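Long-range contacts in nitronate monooxygenase family protein (PDB 4QIT), which uses FMN and molecular oxygen to carry out the oxidative denitrification of alkyl nitronates, with the toxin propionate 3-nitronate as its best substrate: residues Gly57-Arg62 with Met127-Glu131; Gly141-Arg145 with Glu172-Ala176. The protein carries 1 engineered substitution. All blocks are in the same frame, centred on the assembly; numbering follows the deposited sequence.

Contact 1 (Gly57-Arg62 with Met127-Glu131); sequences GRALIR and MLLEE
Two helices on the outside of the FMN-binding TIM barrel, 54-65 and 124-131, pack side by side here; helix 54-65 comes after strand 45-48, helix 124-131 just before strand 135-139. Over 57-62 and 127-131 both backbones are helical, run nearly parallel (24°, signed crossing -24°) and stand 10.6 Å apart at the axes; the CA atoms of Arg-58 and Met-127 come closest, 6.8 Å. On the barrel side, Ile-61 (m, t) sets CD1 3.9 Å from Met-127 SD and 4.1 Å from Leu-128 CD2, against strand 72-77, where Ile-61 meets Phe-72 and Val-74. Met-127 (t, m, m) brings CE to 4.1 Å from Gly-57 C; a beta carbon on that glycine would be tight against it. The outer side is a salt-bridge network. Arg-58 (t, t, m) lays a guanidinium face on Met-127, CZ to CG 3.7 Å, and sends NH2 to Glu-130 OE2 at 2.7 Å; its NE pairs with Glu-55 of its own helix. Glu-131, bent by m, m, shares OE2 between the two arginines, 2.8 Å from Arg-58 NH1. Extended Arg-62 (m, t, t) grips both carboxylate oxygens of Glu-131: NH2 to OE2 at 2.9 Å, NE to OE1 at 3.1 Å.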
loop_
_atom_site.group_PDB
_atom_site.type_symbol
_atom_site.label_atom_id
_atom_site.label_comp_id
_atom_site.label_asym_id
_atom_site.label_seq_id
_atom_site.Cartn_x
_atom_site.Cartn_y
_atom_site.Cartn_z
ATOM N N GLY A 57 20.703 25.843 9.588
ATOM C CA GLY A 57 20.942 24.690 8.737
ATOM C C GLY A 57 22.431 24.489 8.526
ATOM O O GLY A 57 22.933 23.362 8.591
ATOM N N ARG A 58 23.142 25.589 8.286
ATOM C CA ARG A 58 24.584 25.531 8.106
ATOM C C ARG A 58 25.254 24.927 9.334
ATOM O O ARG A 58 26.134 24.074 9.202
ATOM C CB ARG A 58 25.157 26.932 7.835
ATOM C CG ARG A 58 26.599 26.907 7.337
ATOM C CD ARG A 58 27.251 28.288 7.377
ATOM N NE ARG A 58 26.537 29.283 6.576
ATOM C CZ ARG A 58 26.697 29.445 5.267
ATOM N NH1 ARG A 58 27.518 28.653 4.594
ATOM N NH2 ARG A 58 26.018 30.386 4.619
ATOM N N ALA A 59 24.835 25.364 10.520
ATOM C CA ALA A 59 25.432 24.882 11.759
ATOM C C ALA A 59 25.194 23.389 11.943
ATOM O O ALA A 59 26.079 22.665 12.407
ATOM C CB ALA A 59 24.894 25.651 12.939
ATOM N N LEU A 60 23.994 22.938 11.585
ATOM C CA LEU A 60 23.647 21.523 11.663
ATOM C C LEU A 60 24.509 20.664 10.740
ATOM O O LEU A 60 24.937 19.572 11.116
ATOM C CB LEU A 60 22.165 21.322 11.334
ATOM C CG LEU A 60 21.201 21.746 12.442
ATOM C CD1 LEU A 60 19.781 21.784 11.919
ATOM C CD2 LEU A 60 21.308 20.802 13.641
ATOM N N ILE A 61 24.758 21.155 9.529
ATOM C CA ILE A 61 25.611 20.450 8.579
ATOM C C ILE A 61 27.028 20.351 9.145
ATOM O O ILE A 61 27.676 19.299 9.078
ATOM C CB ILE A 61 25.613 21.161 7.209
ATOM C CG1 ILE A 61 24.240 21.031 6.547
ATOM C CG2 ILE A 61 26.691 20.607 6.284
ATOM C CD1 ILE A 61 24.081 21.884 5.302
ATOM N N ARG A 62 27.496 21.439 9.745
ATOM C CA ARG A 62 28.825 21.439 10.331
ATOM C C ARG A 62 28.909 20.520 11.541
ATOM O O ARG A 62 29.947 19.896 11.775
ATOM C CB ARG A 62 29.260 22.866 10.662
ATOM C CG ARG A 62 29.447 23.680 9.400
ATOM C CD ARG A 62 29.997 25.061 9.656
ATOM N NE ARG A 62 30.212 25.758 8.391
ATOM C CZ ARG A 62 30.843 26.921 8.273
ATOM N NH1 ARG A 62 31.334 27.523 9.347
ATOM N NH2 ARG A 62 30.986 27.477 7.077
ATOM N N MET A 127 23.574 28.668 0.598
ATOM C CA MET A 127 24.185 28.013 1.757
ATOM C C MET A 127 24.632 26.586 1.429
ATOM O O MET A 127 25.734 26.165 1.811
ATOM C CB MET A 127 23.238 28.027 2.961
ATOM C CG MET A 127 23.819 27.410 4.220
ATOM S SD MET A 127 23.648 25.614 4.335
ATOM C CE MET A 127 21.879 25.443 4.577
ATOM N N LEU A 128 23.787 25.843 0.719
ATOM C CA LEU A 128 24.144 24.480 0.325
ATOM C C LEU A 128 25.328 24.451 -0.643
ATOM O O LEU A 128 26.157 23.543 -0.591
ATOM C CB LEU A 128 22.935 23.755 -0.280
ATOM C CG LEU A 128 21.753 23.495 0.658
ATOM C CD1 LEU A 128 20.573 22.949 -0.139
ATOM C CD2 LEU A 128 22.138 22.530 1.773
ATOM N N LEU A 129 25.404 25.446 -1.526
ATOM C CA LEU A 129 26.492 25.515 -2.500
ATOM C C LEU A 129 27.821 25.794 -1.797
ATOM O O LEU A 129 28.883 25.376 -2.263
ATOM C CB LEU A 129 26.201 26.577 -3.567
ATOM C CG LEU A 129 25.001 26.300 -4.476
ATOM C CD1 LEU A 129 24.776 27.469 -5.418
ATOM C CD2 LEU A 129 25.187 25.016 -5.257
ATOM N N GLU A 130 27.754 26.477 -0.659
ATOM C CA GLU A 130 28.948 26.751 0.134
ATOM C C GLU A 130 29.383 25.528 0.942
ATOM O O GLU A 130 30.566 25.182 0.980
ATOM C CB GLU A 130 28.700 27.917 1.091
ATOM C CG GLU A 130 28.517 29.275 0.425
ATOM C CD GLU A 130 28.102 30.341 1.422
ATOM O OE1 GLU A 130 28.815 31.360 1.539
ATOM O OE2 GLU A 130 27.057 30.162 2.088
ATOM N N GLU A 131 28.425 24.876 1.596
ATOM C CA GLU A 131 28.741 23.778 2.511
ATOM C C GLU A 131 28.991 22.443 1.806
ATOM O O GLU A 131 29.727 21.596 2.319
ATOM C CB GLU A 131 27.639 23.620 3.568
ATOM C CG GLU A 131 27.469 24.822 4.489
ATOM C CD GLU A 131 28.751 25.219 5.206
ATOM O OE1 GLU A 131 29.462 24.329 5.727
ATOM O OE2 GLU A 131 29.047 26.431 5.257
#

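Contact 2 (Gly141-Arg145 with Glu172-Ala176); sequences GAPPR and EAAGA
Arg-145 stretches its side chain over the end of helix 165-173, passing over Gly-175 (Arg-145 NH1 to Gly-175 CA 4.0 Å) toward the Ala-173 carbonyl. Its chi1 is t, but chi2 (112°) and chi3 (140°) lie between wells, and the one hydrogen bond it makes across the contact is weak: NH1 to Ala-173 O, 3.3 Å with an angle of 129°. At the root of this side chain the CA atoms of Arg-145 and Ala-174 are 4.4 Å apart, and Arg-145 CA approaches Ala-174 O at 3.6 Å in a CA-H...O contact. That carbonyl is buried without a conventional hydrogen-bond partner. Gly-175 ends the helix in a Schellman motif, with phi/psi 88/16 and its N bonded to Glu-172 O at 3.0 Å; a beta carbon there would collide with the preceding carbonyl and crowd Arg-145 CD. In TIM-barrel terms, a loop at the C-terminal end of strand 135-139, on its way into helix 145-153, meets the turn that leads from helix 165-173 into strand 178-182. The loop is extended through Ala-142 (-108/141), Pro-143 (-68/166) and Pro-144 (-54/149), the last being the N-cap residue, and Arg-145 turns helical at -53/-40. Deeper in, Ala-142 CB touches Ala-174 CB at 3.7 Å beside Val-160 of strand 157-162, while Pro-143 O lies 3.8 Å from the same Ala-174 CB.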
loop_
_atom_site.group_PDB
_atom_site.type_symbol
_atom_site.label_atom_id
_atom_site.label_comp_id
_atom_site.label_asym_id
_atom_site.label_seq_id
_atom_site.Cartn_x
_atom_site.Cartn_y
_atom_site.Cartn_z
ATOM N N GLY A 141 8.288 17.717 -3.921
ATOM C CA GLY A 141 8.456 18.247 -5.268
ATOM C C GLY A 141 9.919 18.293 -5.666
ATOM O O GLY A 141 10.815 18.053 -4.845
ATOM N N ALA A 142 10.168 18.608 -6.934
ATOM C CA ALA A 142 11.534 18.778 -7.407
ATOM C C ALA A 142 11.769 20.260 -7.652
ATOM O O ALA A 142 10.874 20.964 -8.135
ATOM C CB ALA A 142 11.761 17.993 -8.677
ATOM N N PRO A 143 12.968 20.749 -7.316
ATOM C CA PRO A 143 13.296 22.138 -7.640
ATOM C C PRO A 143 13.426 22.304 -9.149
ATOM O O PRO A 143 13.523 21.304 -9.865
ATOM C CB PRO A 143 14.675 22.332 -6.996
ATOM C CG PRO A 143 14.785 21.241 -5.963
ATOM C CD PRO A 143 14.039 20.090 -6.549
ATOM N N PRO A 144 13.429 23.557 -9.634
ATOM C CA PRO A 144 13.723 23.769 -11.053
ATOM C C PRO A 144 15.048 23.126 -11.473
ATOM O O PRO A 144 15.983 23.012 -10.673
ATOM C CB PRO A 144 13.823 25.294 -11.160
ATOM C CG PRO A 144 12.944 25.802 -10.074
ATOM C CD PRO A 144 13.096 24.815 -8.941
ATOM N N ARG A 145 15.113 22.708 -12.732
ATOM C CA ARG A 145 16.293 22.047 -13.279
ATOM C C ARG A 145 17.589 22.833 -13.068
ATOM O O ARG A 145 18.631 22.253 -12.755
ATOM C CB ARG A 145 16.083 21.776 -14.768
ATOM C CG ARG A 145 17.335 21.347 -15.502
ATOM C CD ARG A 145 17.245 19.900 -15.942
ATOM N NE ARG A 145 17.809 19.710 -17.276
ATOM C CZ ARG A 145 17.772 18.561 -17.943
ATOM N NH1 ARG A 145 17.193 17.498 -17.401
ATOM N NH2 ARG A 145 18.310 18.473 -19.153
ATOM N N GLU A 172 12.954 12.974 -13.104
ATOM C CA GLU A 172 13.875 12.770 -14.215
ATOM C C GLU A 172 14.079 14.072 -14.972
ATOM O O GLU A 172 15.212 14.434 -15.289
ATOM C CB GLU A 172 13.361 11.682 -15.163
ATOM C CG GLU A 172 13.379 10.288 -14.569
ATOM C CD GLU A 172 12.623 9.280 -15.415
ATOM O OE1 GLU A 172 12.536 8.104 -14.996
ATOM O OE2 GLU A 172 12.111 9.660 -16.495
ATOM N N ALA A 173 12.986 14.784 -15.234
ATOM C CA ALA A 173 13.060 16.043 -15.981
ATOM C C ALA A 173 13.796 17.148 -15.218
ATOM O O ALA A 173 14.339 18.080 -15.822
ATOM C CB ALA A 173 11.663 16.508 -16.381
ATOM N N ALA A 174 13.807 17.045 -13.892
ATOM C CA ALA A 174 14.508 17.996 -13.038
ATOM C C ALA A 174 16.012 17.733 -13.039
ATOM O O ALA A 174 16.800 18.560 -12.570
ATOM C CB ALA A 174 13.958 17.924 -11.615
ATOM N N GLY A 175 16.406 16.570 -13.547
ATOM C CA GLY A 175 17.815 16.238 -13.667
ATOM C C GLY A 175 18.446 15.574 -12.453
ATOM O O GLY A 175 19.673 15.513 -12.354
ATOM N N ALA A 176 17.622 15.060 -11.538
ATOM C CA ALA A 176 18.138 14.448 -10.311
ATOM C C ALA A 176 19.015 13.225 -10.582
ATOM O O ALA A 176 18.890 12.574 -11.627
ATOM C CB ALA A 176 16.983 14.075 -9.375
#

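In the fold
Both contacts belong to the outer layer of one barrel and are partly buried, but they join different kinds of element. Contact 1 pairs two helices along their flanks, with an apolar inner side against strand 72-77 and full charges outside; contact 2 brings the loop before helix 145-153 to the end of helix 165-173, largely through backbone, small side chains and one weak hydrogen bond. It buries 211 Å² against 366 Å² in contact 1. Their centres are 21 Å apart and their nearest atoms about 8 Å, without touching. Helix 145-153 links the neighbourhoods: Leu-128 of contact 1 packs on its Leu-151, while NE2 of its Gln-152 hydrogen-bonds to Gly-175 O of contact 2. Phe-118 meets both Leu-128 and Pro-143.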